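CYTH domain-containing protein (Pyrococcus furiosus, PDB 1YEM) is of unknown function but belongs to the CYTH family, whose members typically act on phosphorylated substrates such as triphosphates inside a closed beta barrel. Local coordinates at residues E20-L23 and H24-T28. Numbering follows the deposited sequence.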
loop_
_atom_site.group_PDB
_atom_site.type_symbol
_atom_site.label_atom_id
_atom_site.label_comp_id
_atom_site.label_asym_id
_atom_site.label_seq_id
_atom_site.Cartn_x
_atom_site.Cartn_y
_atom_site.Cartn_z
ATOM N N GLU B 20 20.399 16.325 -23.332
ATOM C CA GLU B 20 20.336 16.752 -24.723
ATOM C C GLU B 20 21.362 15.952 -25.549
ATOM O O GLU B 20 20.969 15.114 -26.377
ATOM C CB GLU B 20 20.538 18.281 -24.824
ATOM C CG GLU B 20 19.403 19.135 -24.144
ATOM C CD GLU B 20 19.498 19.239 -22.589
ATOM O OE1 GLU B 20 20.498 18.810 -21.981
ATOM O OE2 GLU B 20 18.556 19.768 -21.973
ATOM N N ASP B 21 22.658 16.172 -25.288
ATOM C CA ASP B 21 23.733 15.307 -25.840
ATOM C C ASP B 21 23.299 13.837 -25.905
ATOM O O ASP B 21 23.391 13.194 -26.957
ATOM C CB ASP B 21 25.003 15.359 -24.979
ATOM C CG ASP B 21 25.520 16.766 -24.760
ATOM O OD1 ASP B 21 26.726 16.926 -24.455
ATOM O OD2 ASP B 21 24.728 17.712 -24.873
ATOM N N PHE B 22 22.818 13.320 -24.773
ATOM C CA PHE B 22 22.557 11.893 -24.626
ATOM C C PHE B 22 21.407 11.388 -25.480
ATOM O O PHE B 22 21.433 10.244 -25.928
ATOM C CB PHE B 22 22.302 11.521 -23.163
ATOM C CG PHE B 22 22.141 10.053 -22.948
ATOM C CD1 PHE B 22 20.879 9.482 -22.880
ATOM C CD2 PHE B 22 23.259 9.222 -22.869
ATOM C CE1 PHE B 22 20.730 8.116 -22.707
ATOM C CE2 PHE B 22 23.113 7.859 -22.702
ATOM C CZ PHE B 22 21.849 7.304 -22.615
ATOM N N LEU B 23 20.391 12.213 -25.698
ATOM C CA LEU B 23 19.264 11.780 -26.545
ATOM C C LEU B 23 19.668 11.671 -28.025
ATOM O O LEU B 23 19.063 10.889 -28.765
ATOM C CB LEU B 23 18.017 12.672 -26.360
ATOM C CG LEU B 23 17.004 12.103 -25.343
ATOM C CD1 LEU B 23 16.067 13.171 -24.814
ATOM C CD2 LEU B 23 16.197 10.964 -25.950
ATOM N N HIS B 24 20.685 12.433 -28.445
ATOM C CA HIS B 24 21.267 12.230 -29.773
ATOM C C HIS B 24 21.980 10.882 -29.822
ATOM O O HIS B 24 21.695 10.064 -30.694
ATOM C CB HIS B 24 22.249 13.340 -30.177
ATOM C CG HIS B 24 22.886 13.108 -31.520
ATOM N ND1 HIS B 24 24.242 12.897 -31.679
ATOM C CD2 HIS B 24 22.342 13.011 -32.760
ATOM C CE1 HIS B 24 24.508 12.703 -32.963
ATOM N NE2 HIS B 24 23.373 12.766 -33.638
ATOM N N THR B 25 22.901 10.668 -28.880
ATOM C CA THR B 25 23.615 9.398 -28.747
ATOM C C THR B 25 22.652 8.211 -28.735
ATOM O O THR B 25 22.897 7.198 -29.369
ATOM C CB THR B 25 24.452 9.361 -27.453
ATOM O OG1 THR B 25 25.287 10.521 -27.383
ATOM C CG2 THR B 25 25.320 8.113 -27.400
ATOM N N LEU B 26 21.545 8.362 -28.030
ATOM C CA LEU B 26 20.561 7.301 -27.909
ATOM C C LEU B 26 19.782 7.044 -29.218
ATOM O O LEU B 26 19.546 5.893 -29.576
ATOM C CB LEU B 26 19.588 7.648 -26.775
ATOM C CG LEU B 26 18.614 6.563 -26.324
ATOM C CD1 LEU B 26 19.363 5.403 -25.698
ATOM C CD2 LEU B 26 17.611 7.155 -25.351
ATOM N N ASN B 27 19.378 8.121 -29.911
ATOM C CA ASN B 27 18.604 8.005 -31.173
ATOM C C ASN B 27 19.428 7.368 -32.281
ATOM O O ASN B 27 18.887 6.756 -33.206
ATOM C CB ASN B 27 18.037 9.380 -31.639
ATOM C CG ASN B 27 19.013 10.189 -32.542
ATOM O OD1 ASN B 27 19.679 9.641 -33.417
ATOM N ND2 ASN B 27 19.056 11.504 -32.337
ATOM N N THR B 28 20.740 7.553 -32.179
ATOM C CA THR B 28 21.709 6.927 -33.052
ATOM C C THR B 28 21.592 5.388 -33.019
ATOM O O THR B 28 21.633 4.743 -34.054
ATOM C CB THR B 28 23.130 7.397 -32.642
ATOM O OG1 THR B 28 23.341 8.748 -33.095
ATOM C CG2 THR B 28 24.182 6.512 -33.199
#
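T25 N, L26 N and N27 N bond back to the carbonyls of D21, F22 and L23, so residues 20-28 are successive turns of one helix, 19-29. The T25 N to D21 O bond is nearly straight, at 173°, and lies in the carbonyl plane. The first step is poorer: H24 N has only weak bonds to the oxygens of E20 and D21. D21 O also takes a weak bond from the T25 hydroxyl, with T25 OG1 3.3 Å away. T25 OG1 sits beside its own backbone N, chi1 -52°, which turns it back toward that carbonyl. One turn later T28 does the same more firmly. T28 OG1 donates to H24 O at 3.2 Å, from above the carbonyl plane, and T28 N bonds to the same oxygen. T28 OG1 also lies over one face of the H24 imidazole, offset toward the rim.

The apolar contact runs along another side of the helix. L26 CD2 meets F22 CE1 at 4.2 Å, oblique to the ring. L26 CD2 is also 4.1 Å from L23 CD2, and the two leucine side chains cross at a slant. F22 packs on V122 of strand 118-125 and on L155 and L157. L23 and L26 both touch Y113 of strand 102-115. E20 OE2 forms a salt bridge with R124.

The helix is thus amphipathic: F22 and L26 are buried against strands 102-115 and 118-125 of the barrel and the loop residues L155, L157 and P31, while the T28 hydroxyl gives H24 O a second donor and the T25 hydroxyl adds a weak one at D21 O.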